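Local coordinates for protein putative cellulase CEL6 (Mycobacterium tuberculosis, PDB 1UP2) that probably hydrolyses internal beta-1,4-glucosidic bonds of cellulose as a family 6 endoglucanase, at residues P39-L44 and V72-G77; G160-L165 and N191-D196. One frame throughout, in Å; residues are numbered along the deposited sequence.

Interaction 1: residues P39-L44 and V72-G77. With BGC (beta-D-glucopyranose), chain E; IFM (5-hydroxymethyl-3,4-dihydroxypiperidine), chain D.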
# COMPACT_ATOMS: atom_id res chain seq x y z
N PRO A 39 13.42 1.33 0.54
CA PRO A 39 12.47 0.21 0.69
C PRO A 39 11.05 0.61 0.29
O PRO A 39 10.57 1.67 0.71
CB PRO A 39 12.52 -0.15 2.18
CG PRO A 39 13.37 0.87 2.82
CD PRO A 39 14.00 1.77 1.83
N GLN A 40 10.42 -0.23 -0.52
CA GLN A 40 9.04 -0.04 -1.00
C GLN A 40 8.25 -1.35 -0.96
O GLN A 40 8.81 -2.46 -1.11
CB GLN A 40 9.06 0.44 -2.46
CG GLN A 40 9.76 1.77 -2.69
CD GLN A 40 10.25 1.96 -4.11
OE1 GLN A 40 9.47 1.91 -5.05
NE2 GLN A 40 11.54 2.28 -4.24
N SER A 41 6.93 -1.25 -0.85
CA SER A 41 6.12 -2.45 -0.77
C SER A 41 6.05 -3.19 -2.09
O SER A 41 6.14 -2.61 -3.18
CB SER A 41 4.72 -2.13 -0.22
OG SER A 41 3.90 -1.64 -1.25
N TYR A 42 5.87 -4.50 -1.97
CA TYR A 42 5.86 -5.43 -3.09
C TYR A 42 4.39 -5.84 -3.31
O TYR A 42 3.74 -6.38 -2.42
CB TYR A 42 6.75 -6.60 -2.67
CG TYR A 42 6.81 -7.80 -3.54
CD1 TYR A 42 7.50 -7.79 -4.72
CD2 TYR A 42 6.30 -9.01 -3.09
CE1 TYR A 42 7.60 -8.96 -5.49
CE2 TYR A 42 6.42 -10.16 -3.83
CZ TYR A 42 7.07 -10.13 -5.01
OH TYR A 42 7.15 -11.31 -5.73
N TRP A 43 3.85 -5.49 -4.47
CA TRP A 43 2.42 -5.62 -4.74
C TRP A 43 2.09 -6.98 -5.38
O TRP A 43 2.72 -7.39 -6.37
CB TRP A 43 1.92 -4.51 -5.67
CG TRP A 43 1.90 -3.14 -5.08
CD1 TRP A 43 2.97 -2.44 -4.64
CD2 TRP A 43 0.77 -2.27 -4.92
NE1 TRP A 43 2.59 -1.21 -4.18
CE2 TRP A 43 1.26 -1.06 -4.36
CE3 TRP A 43 -0.59 -2.37 -5.21
CZ2 TRP A 43 0.45 0.02 -4.08
CZ3 TRP A 43 -1.41 -1.28 -4.92
CH2 TRP A 43 -0.89 -0.09 -4.38
N LEU A 44 1.08 -7.64 -4.84
CA LEU A 44 0.58 -8.89 -5.41
C LEU A 44 -0.87 -8.73 -5.83
O LEU A 44 -1.67 -8.14 -5.12
CB LEU A 44 0.69 -10.00 -4.39
CG LEU A 44 2.14 -10.30 -3.92
CD1 LEU A 44 2.16 -11.29 -2.76
CD2 LEU A 44 2.96 -10.84 -5.04
N VAL A 72 7.56 -5.59 3.24
CA VAL A 72 6.21 -5.02 3.16
C VAL A 72 5.60 -5.50 1.85
O VAL A 72 6.20 -5.35 0.79
CB VAL A 72 6.23 -3.49 3.18
CG1 VAL A 72 4.81 -2.90 3.27
CG2 VAL A 72 7.14 -2.97 4.34
N LEU A 73 4.42 -6.12 1.96
CA LEU A 73 3.68 -6.66 0.82
C LEU A 73 2.34 -5.94 0.78
O LEU A 73 1.72 -5.68 1.82
CB LEU A 73 3.43 -8.15 1.00
CG LEU A 73 4.74 -8.95 1.06
CD1 LEU A 73 5.24 -9.08 2.48
CD2 LEU A 73 4.58 -10.28 0.45
N THR A 74 1.90 -5.62 -0.42
CA THR A 74 0.59 -5.04 -0.65
C THR A 74 -0.28 -6.01 -1.43
O THR A 74 0.09 -6.47 -2.55
CB THR A 74 0.74 -3.73 -1.41
OG1 THR A 74 1.52 -2.81 -0.63
CG2 THR A 74 -0.63 -3.03 -1.62
N LEU A 75 -1.44 -6.31 -0.85
CA LEU A 75 -2.43 -7.18 -1.45
C LEU A 75 -3.42 -6.34 -2.22
O LEU A 75 -4.10 -5.50 -1.66
CB LEU A 75 -3.10 -8.04 -0.38
CG LEU A 75 -2.17 -8.97 0.42
CD1 LEU A 75 -3.04 -9.86 1.32
CD2 LEU A 75 -1.20 -9.81 -0.49
N TYR A 76 -3.50 -6.57 -3.53
CA TYR A 76 -4.32 -5.74 -4.42
C TYR A 76 -5.06 -6.62 -5.43
O TYR A 76 -4.88 -6.49 -6.64
CB TYR A 76 -3.42 -4.68 -5.11
CG TYR A 76 -4.13 -3.56 -5.80
CD1 TYR A 76 -5.20 -2.86 -5.18
CD2 TYR A 76 -3.70 -3.11 -7.07
CE1 TYR A 76 -5.85 -1.82 -5.83
CE2 TYR A 76 -4.39 -2.10 -7.73
CZ TYR A 76 -5.45 -1.45 -7.11
OH TYR A 76 -6.08 -0.41 -7.79
N GLY A 77 -5.87 -7.55 -4.91
CA GLY A 77 -6.57 -8.50 -5.75
C GLY A 77 -8.09 -8.53 -5.59
O GLY A 77 -8.73 -9.47 -6.08
C2 BGC E . -1.07 -0.73 -10.01
C3 BGC E . -0.16 -1.92 -9.66
C4 BGC E . 1.20 -1.50 -9.08
C5 BGC E . 1.00 -0.40 -7.99
C6 BGC E . 2.29 0.19 -7.37
C1 BGC E . -1.07 0.31 -8.90
O2 BGC E . -2.39 -1.12 -10.39
O3 BGC E . 0.01 -2.78 -10.77
O4 BGC E . 1.81 -2.67 -8.56
O5 BGC E . 0.25 0.67 -8.53
O6 BGC E . 2.96 1.03 -8.31
O4 IFM D . -1.73 1.47 -9.38
C4 IFM D . -2.23 2.29 -8.31
C3 IFM D . -2.23 3.69 -8.87
O3 IFM D . -0.90 4.22 -8.83
C2 IFM D . -3.24 4.59 -8.17
N IFM D . -4.62 4.11 -8.33
C1 IFM D . -4.80 2.67 -8.47
C5 IFM D . -3.65 1.83 -7.88
C6 IFM D . -3.76 1.69 -6.38
O6 IFM D . -3.33 2.83 -5.68
O HOH W 1 9.14 -4.81 0.55

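Interaction 2: residues G160-L165 and N191-D196. With IFM (5-hydroxymethyl-3,4-dihydroxypiperidine), chain B; BGC (beta-D-glucopyranose), chain C; SO4 (sulfate ion), chain G.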
# COMPACT_ATOMS: atom_id res chain seq x y z
N GLY A 160 -8.08 4.54 2.90
CA GLY A 160 -8.21 5.74 2.07
C GLY A 160 -7.27 6.84 2.53
O GLY A 160 -6.11 6.60 2.82
N HIS A 161 -7.81 8.06 2.62
CA HIS A 161 -7.06 9.26 2.97
C HIS A 161 -7.98 10.34 3.51
O HIS A 161 -9.20 10.23 3.50
CB HIS A 161 -6.18 9.80 1.80
CG HIS A 161 -6.95 10.17 0.57
ND1 HIS A 161 -7.94 11.13 0.57
CD2 HIS A 161 -6.84 9.74 -0.70
CE1 HIS A 161 -8.45 11.23 -0.65
NE2 HIS A 161 -7.80 10.39 -1.43
N SER A 162 -7.36 11.41 3.99
CA SER A 162 -8.01 12.45 4.73
C SER A 162 -9.02 13.25 3.93
O SER A 162 -9.76 14.05 4.50
CB SER A 162 -6.94 13.36 5.34
OG SER A 162 -6.26 14.00 4.26
N ARG A 163 -9.05 13.08 2.61
CA ARG A 163 -10.00 13.76 1.76
C ARG A 163 -10.90 12.82 0.97
O ARG A 163 -11.47 13.19 -0.05
CB ARG A 163 -9.26 14.75 0.83
CG ARG A 163 -8.68 15.84 1.69
CD ARG A 163 -8.32 17.07 0.98
NE ARG A 163 -7.31 17.82 1.76
CZ ARG A 163 -6.68 18.89 1.27
NH1 ARG A 163 -7.00 19.37 0.07
NH2 ARG A 163 -5.75 19.50 1.98
N TRP A 164 -11.09 11.63 1.49
CA TRP A 164 -11.95 10.63 0.87
C TRP A 164 -13.19 10.44 1.77
O TRP A 164 -14.07 11.31 1.79
CB TRP A 164 -11.16 9.34 0.59
CG TRP A 164 -11.71 8.50 -0.47
CD1 TRP A 164 -13.01 8.49 -0.91
CD2 TRP A 164 -11.03 7.51 -1.25
NE1 TRP A 164 -13.16 7.56 -1.90
CE2 TRP A 164 -11.96 6.95 -2.14
CE3 TRP A 164 -9.70 7.05 -1.30
CZ2 TRP A 164 -11.63 5.93 -3.05
CZ3 TRP A 164 -9.37 6.03 -2.19
CH2 TRP A 164 -10.33 5.49 -3.06
N LEU A 165 -13.30 9.33 2.50
CA LEU A 165 -14.35 9.23 3.52
C LEU A 165 -13.97 9.99 4.78
O LEU A 165 -12.79 10.24 5.08
CB LEU A 165 -14.64 7.76 3.92
CG LEU A 165 -14.94 6.76 2.79
CD1 LEU A 165 -15.47 5.44 3.41
CD2 LEU A 165 -15.85 7.29 1.71
N ASN A 191 -1.42 8.27 -2.89
CA ASN A 191 -1.82 9.66 -2.91
C ASN A 191 -0.69 10.60 -2.44
O ASN A 191 0.47 10.17 -2.35
CB ASN A 191 -3.17 9.86 -2.23
CG ASN A 191 -4.03 10.93 -2.92
OD1 ASN A 191 -3.64 12.12 -2.98
ND2 ASN A 191 -5.18 10.52 -3.47
N PHE A 192 -1.01 11.86 -2.20
CA PHE A 192 -0.04 12.93 -2.12
C PHE A 192 -0.27 13.89 -0.97
O PHE A 192 0.39 14.91 -0.91
CB PHE A 192 -0.14 13.71 -3.44
CG PHE A 192 0.00 12.84 -4.65
CD1 PHE A 192 -1.12 12.25 -5.23
CD2 PHE A 192 1.23 12.62 -5.24
CE1 PHE A 192 -0.99 11.44 -6.35
CE2 PHE A 192 1.34 11.80 -6.36
CZ PHE A 192 0.22 11.22 -6.91
N TYR A 193 -1.24 13.61 -0.08
CA TYR A 193 -1.55 14.54 1.03
C TYR A 193 -0.40 14.60 2.04
O TYR A 193 0.30 13.61 2.21
CB TYR A 193 -2.89 14.20 1.68
CG TYR A 193 -4.02 14.33 0.70
CD1 TYR A 193 -4.46 15.58 0.31
CD2 TYR A 193 -4.60 13.20 0.11
CE1 TYR A 193 -5.47 15.73 -0.61
CE2 TYR A 193 -5.62 13.35 -0.83
CZ TYR A 193 -6.04 14.61 -1.18
OH TYR A 193 -7.03 14.82 -2.11
N THR A 194 -0.20 15.76 2.68
CA THR A 194 0.88 15.92 3.65
C THR A 194 0.80 14.94 4.80
O THR A 194 -0.28 14.51 5.21
CB THR A 194 0.96 17.36 4.22
OG1 THR A 194 -0.22 17.63 5.00
CG2 THR A 194 0.99 18.38 3.11
N THR A 195 1.95 14.57 5.30
CA THR A 195 2.06 13.70 6.44
C THR A 195 1.28 14.28 7.64
O THR A 195 0.57 13.53 8.31
CB THR A 195 3.54 13.49 6.77
OG1 THR A 195 4.16 12.76 5.71
CG2 THR A 195 3.76 12.63 7.99
N ASP A 196 1.39 15.59 7.86
CA ASP A 196 0.65 16.27 8.95
C ASP A 196 -0.85 16.06 8.85
O ASP A 196 -1.54 15.77 9.85
CB ASP A 196 0.90 17.77 8.92
CG ASP A 196 2.21 18.16 9.50
OD1 ASP A 196 2.85 17.33 10.21
OD2 ASP A 196 2.67 19.31 9.31
O4 IFM B . -9.93 8.45 -6.32
C4 IFM B . -10.60 9.03 -5.19
C3 IFM B . -9.82 10.24 -4.71
O3 IFM B . -8.58 9.81 -4.13
C2 IFM B . -10.61 11.05 -3.66
N IFM B . -11.98 11.32 -4.08
C1 IFM B . -12.75 10.15 -4.52
C5 IFM B . -12.01 9.42 -5.64
C6 IFM B . -12.72 8.12 -6.07
O6 IFM B . -14.08 8.39 -6.35
C2 BGC C . -8.89 6.55 -7.31
C3 BGC C . -7.98 5.36 -7.02
C4 BGC C . -6.67 5.83 -6.35
C5 BGC C . -6.97 6.71 -5.15
C6 BGC C . -5.68 7.30 -4.55
C1 BGC C . -9.08 7.35 -6.03
O2 BGC C . -10.11 6.18 -7.93
O3 BGC C . -7.68 4.68 -8.23
O4 BGC C . -5.88 4.72 -5.96
O5 BGC C . -7.82 7.79 -5.54
O6 BGC C . -6.04 8.00 -3.38
S SO4 G . -4.19 21.94 -0.77
O1 SO4 G . -5.15 21.27 -1.67
O2 SO4 G . -2.89 22.02 -1.48
O3 SO4 G . -4.04 21.26 0.52
O4 SO4 G . -4.69 23.32 -0.49

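Interaction 1: residues P39-L44 and V72-G77
Trp43 lies between Thr74 and a bound sugar. Thr74 CG2 sits over the centre of one indole face, 3.6 Å from the centroid of the six-membered ring and 10° off its normal. The C5 and C6 atoms of the beta-D-glucopyranose pack on the opposite face. The far edge of the indole points at the ring of Tyr76 in a T-shaped stack, planes at 88°, with Trp43 CZ3 3.6 Å from Tyr76 CD2. With CG anti to the backbone N (chi1 -166°), the Tyr76 ring is carried alongside the indole edge. Tyr76 OH then reaches C5 of the dihydroxypiperidine at 3.3 Å. Thr74 OG1 also donates a hydrogen bond to Ser41 OG at 2.7 Å. Ser41 OG and Trp43 NE1 are both hydrogen-bonded to Ile260 O. Behind these groups runs a parallel ladder: Tyr42 N to Val72 O, Thr74 N to Tyr42 O (2.8 Å), Leu44 N to Thr74 O and Tyr76 N to Leu44 O. On the other sheet face, Leu73 CD2 meets Tyr42 CD2 and Leu44 CD1, each at 4.1 Å. Helix 50-66 covers Tyr42 and Leu44 there and makes the beta-alpha-beta crossover between strands 42-44 and 72-75. Strand 113-117 continues the sheet beyond 72-75.

Interaction 2: residues G160-L165 and N191-D196
His161 meets both Tyr193 and Asn191. Tyr193 brings its CE2 edge over the centre of the imidazole face, Tyr193 CE2 3.5 Å from His161 ND1, with the planes inclined at 51°. His161 ND1 accepts from Arg163 N in the ring plane, and His161 NE2 donates to O3 of the dihydroxypiperidine (2.9 Å, 169° at the hydrogen). Asn191 ND2, near the histidine, gives its nearly straight bond to O6 of the glucose, 2.7 Å away. Asn191 OD1 takes Phe192 N on a lone pair, which helps fix the amide. Next, Ser162 OG approaches the Tyr193 ring and is hydrogen-bonded to Glu197 and Glu198. Arg163 then lays its extended chain across a face of Tyr193, Arg163 CD 3.5 Å from Tyr193 CE1. Its guanidinium makes a salt bridge with Glu197. Arg163 NH2 also bonds O3 of a sulfate, probably from the crystallisation liquor, at 2.9 Å. A type I turn spans His161 to Trp164, closed by Trp164 N to His161 O. The piperidine packs over a face of the Trp164 indole. The two loops, after strands 153-158 and 184-187, line the site holding both sugar rings, consistent with one side of the substrate cleft. An aromatic platform flanked by polar hydrogen-bonding side chains is typical of glycoside hydrolase subsites.

Both contacts are built on one parallel sheet, whose strands follow in chain order from 42-44 to 254-258. Interaction 1 lies in the sheet and pairs its first two strands, at one edge. Interaction 2 comes later in the chain and joins loops beyond the ends of the fourth and fifth strands, the second of which leads into helix 195-208. Their centres are about 19 Å apart, and their nearest atoms about 9 Å, so they do not touch. Each nevertheless borders its own glucose and dihydroxypiperidine pair. The two sites are consistent with successive stations along an extended cleft, as in other family 6 cellulases that hold a cellulose chain.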